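Local atomic coordinates of 3-phytase (Klebsiella pneumoniae, PDB entry 2WNH), a protein that probably hydrolyses phytate (myo-inositol hexakisphosphate) as a histidine acid phosphatase, releasing phosphate first from the 3-position of the inositol ring. Residues E39-G43 / P181-F185; P143-L147 / Q193-T199. The protein carries 3 engineered substitutions. All blocks are in the same frame, centred on the assembly; numbering follows the deposited sequence.

Contact 1. Residues E39-G43 / P181-F185; sequences EAATG and PCPIF
The C-terminal turn of helix 32-42 abuts an irregular stretch, 181-185. Ala-40 and Ala-41 are helical, Thr-42 relaxes to phi/psi -113/-2, and Gly-43 is the first residue to leave helical phi/psi (61/29). Pro-181 and Cys-182 are extended, whereas 183-185 take helical angles, with Phe-185 N bonded to Cys-182 O at 3.3 Å. The register sets CA of Ala-41 4.7 Å from CA of Ile-184, and CA of Thr-42 4.6 Å from CA of Cys-182.

Polar contacts centre on the Ala-41 carbonyl, in the last helical turn: Ile-184 N donates a hydrogen bond to Ala-41 O at 3.2 Å, almost linearly (173°). The proline ring lies against the carbonyls of this turn, Pro-183 CD 3.1 Å from Ala-41 O and Pro-183 CG 3.7 Å from Ala-40 O; the proline nitrogen has no hydrogen to offer. Water 1 donates to Thr-42 O at 2.7 Å and weakly to Pro-181 O at 3.4 Å.

Gly-43, with its positive phi, makes a Schellman motif at the C-terminal end, so the incoming loop meets a capped C terminus on the helical domain of this histidine acid phosphatase. Thr-42 OG1 (chi1 p) turns back to Ile-38 O and also meets Trp-46 NE1.

Among the apolar contacts, CB of Ala-41 touches CB of Ile-184 at 3.5 Å; Ile-184 (chi1 t) points toward the helix, and both side chains rest on Val-206 of helix 204-219. Cys-182 SG sits 3.9 Å from Thr-42 CA and 4.1 Å from Thr-42 CG2, and its disulfide to Cys-176 ties the loop to the residue just after helix 165-175.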
loop_
_atom_site.group_PDB
_atom_site.type_symbol
_atom_site.label_atom_id
_atom_site.label_comp_id
_atom_site.label_asym_id
_atom_site.label_seq_id
_atom_site.Cartn_x
_atom_site.Cartn_y
_atom_site.Cartn_z
ATOM N N GLU B 39 13.095 -40.016 22.536
ATOM C CA GLU B 39 13.105 -39.965 23.995
ATOM C C GLU B 39 13.566 -41.301 24.569
ATOM O O GLU B 39 14.304 -41.320 25.557
ATOM C CB GLU B 39 11.746 -39.536 24.539
ATOM C CG GLU B 39 11.511 -38.045 24.310
ATOM C CD GLU B 39 10.213 -37.520 24.895
ATOM O OE1 GLU B 39 9.320 -38.316 25.288
ATOM O OE2 GLU B 39 10.073 -36.283 24.928
ATOM N N ALA B 40 13.177 -42.401 23.927
ATOM C CA ALA B 40 13.664 -43.733 24.329
ATOM C C ALA B 40 15.152 -43.875 24.049
ATOM O O ALA B 40 15.905 -44.351 24.907
ATOM C CB ALA B 40 12.869 -44.852 23.625
ATOM N N ALA B 41 15.578 -43.435 22.865
ATOM C CA ALA B 41 16.984 -43.495 22.439
ATOM C C ALA B 41 17.971 -42.803 23.375
ATOM O O ALA B 41 19.130 -43.225 23.491
ATOM C CB ALA B 41 17.131 -42.914 21.036
ATOM N N THR B 42 17.534 -41.719 24.010
ATOM C CA THR B 42 18.438 -40.882 24.810
ATOM C C THR B 42 18.106 -40.940 26.294
ATOM O O THR B 42 18.776 -40.308 27.105
ATOM C CB THR B 42 18.396 -39.401 24.349
ATOM O OG1 THR B 42 17.038 -38.934 24.407
ATOM C CG2 THR B 42 18.924 -39.269 22.941
ATOM N N GLY B 43 17.060 -41.689 26.629
ATOM C CA GLY B 43 16.622 -41.880 28.004
ATOM C C GLY B 43 16.204 -40.603 28.709
ATOM O O GLY B 43 16.335 -40.491 29.926
ATOM N N PRO B 181 22.953 -43.540 30.786
ATOM C CA PRO B 181 22.718 -44.400 29.621
ATOM C C PRO B 181 22.106 -43.645 28.430
ATOM O O PRO B 181 21.139 -42.886 28.587
ATOM C CB PRO B 181 21.731 -45.451 30.154
ATOM C CG PRO B 181 21.953 -45.461 31.639
ATOM C CD PRO B 181 22.239 -44.031 31.980
ATOM N N CYS B 182 22.692 -43.854 27.255
ATOM C CA CYS B 182 22.168 -43.312 26.006
ATOM C C CYS B 182 22.061 -44.514 25.074
ATOM O O CYS B 182 22.958 -44.741 24.259
ATOM C CB CYS B 182 23.125 -42.257 25.455
ATOM S SG CYS B 182 22.350 -40.812 24.668
ATOM N N PRO B 183 20.972 -45.300 25.215
ATOM C CA PRO B 183 20.789 -46.624 24.594
ATOM C C PRO B 183 21.134 -46.702 23.097
ATOM O O PRO B 183 21.880 -47.599 22.684
ATOM C CB PRO B 183 19.302 -46.919 24.819
ATOM C CG PRO B 183 18.948 -46.150 26.023
ATOM C CD PRO B 183 19.795 -44.911 26.014
ATOM N N ILE B 184 20.617 -45.766 22.301
ATOM C CA ILE B 184 20.810 -45.803 20.838
ATOM C C ILE B 184 22.270 -45.930 20.346
ATOM O O ILE B 184 22.521 -46.526 19.294
ATOM C CB ILE B 184 20.086 -44.607 20.123
ATOM C CG1 ILE B 184 19.803 -44.906 18.641
ATOM C CG2 ILE B 184 20.869 -43.312 20.272
ATOM C CD1 ILE B 184 18.782 -46.022 18.396
ATOM N N PHE B 185 23.229 -45.371 21.081
ATOM C CA PHE B 185 24.614 -45.370 20.600
ATOM C C PHE B 185 25.294 -46.720 20.840
ATOM O O PHE B 185 26.360 -46.983 20.298
ATOM C CB PHE B 185 25.407 -44.183 21.171
ATOM C CG PHE B 185 24.863 -42.842 20.734
ATOM C CD1 PHE B 185 23.890 -42.189 21.487
ATOM C CD2 PHE B 185 25.297 -42.261 19.549
ATOM C CE1 PHE B 185 23.355 -40.954 21.061
ATOM C CE2 PHE B 185 24.772 -41.026 19.110
ATOM C CZ PHE B 185 23.799 -40.379 19.874
HETATM O O HOH W 1 21.077 -39.456 28.269
#

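Contact 2. Residues P143-L147 / Q193-T199; sequences PARQL and QSKSGKT
Two glutamines, one from each segment, join the first turn of helix 143-154 to the loop 193-199. Gln-146 (chi1 t, chi2 t) stretches out so that its OE1 accepts Thr-199 OG1 at 2.8 Å and, weakly, Thr-199 N at 3.3 Å; its NE2 goes to Thr-258. Water 2 donates to Gln-146 OE1 (3.0 Å) and accepts from Thr-199 N (3.1 Å). In return Gln-193 (chi1 m, chi2 t) sends NE2 to Pro-143 O at 2.8 Å and to Thr-199 OG1 at 2.9 Å, while CB of Leu-147 lies 3.6 Å from this NE2. Thr-199 (chi1 m) thus links both amides.

CA of Pro-143 lies 5.0 Å from CA of Gly-197. Pro-143 CG packs 4.0 Å from Gly-197 CA, where a CB would clash. Gly-197 (phi/psi 93/10) closes a type I turn from Ser-194, with Gly-197 N to Ser-194 O at 2.8 Å and Ser-194 N to Lys-198 O at 3.0 Å: the type I turn plus G1 bulge of a 3:5 beta hairpin, strands 191-193 and 199-201.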
loop_
_atom_site.group_PDB
_atom_site.type_symbol
_atom_site.label_atom_id
_atom_site.label_comp_id
_atom_site.label_asym_id
_atom_site.label_seq_id
_atom_site.Cartn_x
_atom_site.Cartn_y
_atom_site.Cartn_z
ATOM N N PRO B 143 7.353 -56.431 1.182
ATOM C CA PRO B 143 8.389 -56.504 2.228
ATOM C C PRO B 143 9.624 -57.353 1.845
ATOM O O PRO B 143 10.766 -56.972 2.154
ATOM C CB PRO B 143 7.632 -57.084 3.432
ATOM C CG PRO B 143 6.194 -56.663 3.205
ATOM C CD PRO B 143 6.008 -56.724 1.715
ATOM N N ALA B 144 9.408 -58.473 1.154
ATOM C CA ALA B 144 10.528 -59.356 0.774
ATOM C C ALA B 144 11.472 -58.699 -0.209
ATOM O O ALA B 144 12.681 -58.841 -0.110
ATOM C CB ALA B 144 9.998 -60.649 0.178
ATOM N N ARG B 145 10.912 -57.955 -1.169
ATOM C CA ARG B 145 11.731 -57.236 -2.149
ATOM C C ARG B 145 12.438 -56.053 -1.483
ATOM O O ARG B 145 13.620 -55.805 -1.730
ATOM C CB ARG B 145 10.844 -56.713 -3.294
ATOM C CG ARG B 145 10.371 -57.767 -4.298
ATOM C CD ARG B 145 11.525 -58.259 -5.226
ATOM N NE ARG B 145 12.070 -57.210 -6.090
ATOM C CZ ARG B 145 13.243 -56.596 -5.926
ATOM N NH1 ARG B 145 14.057 -56.910 -4.922
ATOM N NH2 ARG B 145 13.607 -55.652 -6.785
ATOM N N GLN B 146 11.714 -55.333 -0.627
ATOM C CA GLN B 146 12.320 -54.190 0.061
ATOM C C GLN B 146 13.467 -54.604 0.973
ATOM O O GLN B 146 14.495 -53.932 1.024
ATOM C CB GLN B 146 11.293 -53.383 0.839
ATOM C CG GLN B 146 11.830 -52.017 1.281
ATOM C CD GLN B 146 10.763 -51.211 1.971
ATOM O OE1 GLN B 146 10.256 -51.605 3.031
ATOM N NE2 GLN B 146 10.388 -50.074 1.361
ATOM N N LEU B 147 13.314 -55.735 1.662
ATOM C CA LEU B 147 14.403 -56.294 2.466
ATOM C C LEU B 147 15.673 -56.538 1.643
ATOM O O LEU B 147 16.768 -56.129 2.037
ATOM C CB LEU B 147 13.929 -57.587 3.143
ATOM C CG LEU B 147 14.899 -58.280 4.111
ATOM C CD1 LEU B 147 15.318 -57.349 5.252
ATOM C CD2 LEU B 147 14.176 -59.504 4.660
ATOM N N GLN B 193 12.557 -55.219 9.942
ATOM C CA GLN B 193 11.235 -55.005 9.357
ATOM C C GLN B 193 10.155 -54.994 10.430
ATOM O O GLN B 193 10.150 -55.839 11.318
ATOM C CB GLN B 193 10.906 -56.068 8.301
ATOM C CG GLN B 193 11.780 -56.041 7.076
ATOM C CD GLN B 193 11.101 -56.702 5.880
ATOM O OE1 GLN B 193 10.544 -57.806 5.985
ATOM N NE2 GLN B 193 11.127 -56.015 4.740
ATOM N N SER B 194 9.239 -54.032 10.337
ATOM C CA SER B 194 8.109 -53.939 11.258
ATOM C C SER B 194 7.055 -54.956 10.857
ATOM O O SER B 194 7.149 -55.567 9.788
ATOM C CB SER B 194 7.510 -52.533 11.242
ATOM O OG SER B 194 6.801 -52.294 10.038
ATOM N N LYS B 195 6.033 -55.121 11.692
ATOM C CA LYS B 195 4.988 -56.091 11.391
ATOM C C LYS B 195 4.192 -55.702 10.140
ATOM O O LYS B 195 3.649 -56.571 9.461
ATOM C CB LYS B 195 4.094 -56.359 12.612
ATOM C CG LYS B 195 2.787 -55.594 12.659
ATOM C CD LYS B 195 1.826 -56.242 13.646
ATOM C CE LYS B 195 0.478 -56.535 12.998
ATOM N NZ LYS B 195 -0.080 -55.372 12.239
ATOM N N SER B 196 4.144 -54.404 9.830
ATOM C CA SER B 196 3.548 -53.924 8.578
ATOM C C SER B 196 4.504 -54.051 7.375
ATOM O O SER B 196 4.101 -53.840 6.229
ATOM C CB SER B 196 3.035 -52.484 8.727
ATOM O OG SER B 196 4.087 -51.579 9.031
ATOM N N GLY B 197 5.761 -54.406 7.638
ATOM C CA GLY B 197 6.743 -54.632 6.572
ATOM C C GLY B 197 7.597 -53.437 6.182
ATOM O O GLY B 197 8.303 -53.489 5.167
ATOM N N LYS B 198 7.539 -52.361 6.970
ATOM C CA LYS B 198 8.460 -51.225 6.793
ATOM C C LYS B 198 9.902 -51.620 7.152
ATOM O O LYS B 198 10.143 -52.211 8.198
ATOM C CB LYS B 198 8.023 -50.005 7.615
ATOM C CG LYS B 198 6.766 -49.309 7.100
ATOM C CD LYS B 198 6.878 -47.787 7.197
ATOM C CE LYS B 198 7.629 -47.208 5.995
ATOM N NZ LYS B 198 7.562 -45.717 5.923
ATOM N N THR B 199 10.845 -51.284 6.275
ATOM C CA THR B 199 12.236 -51.692 6.435
ATOM C C THR B 199 13.091 -50.519 6.879
ATOM O O THR B 199 13.235 -49.533 6.148
ATOM C CB THR B 199 12.802 -52.236 5.113
ATOM O OG1 THR B 199 11.919 -53.223 4.586
ATOM C CG2 THR B 199 14.174 -52.848 5.309
HETATM O O HOH W 2 9.764 -49.005 4.515
#

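Overall arrangement
From the N terminus the chain runs through strand 14-24 into helix 32-42, whose end waits for residues 181-185; contact 1 therefore closes a loop of 137 residues that includes strand 91-95 of the central sheet. Inside that span begins helix 143-154, and contact 2 joins its start to the hairpin at 193-199, closing a shorter loop of 45 residues. Since 181-185 falls between 143-147 and 193-199, the two closures cross. Their centres are 24 Å apart and their nearest atoms about 14 Å, without touching. Together they fasten helices 32-42 and 143-154 to two points of the connection between helices 165-175 and 204-219.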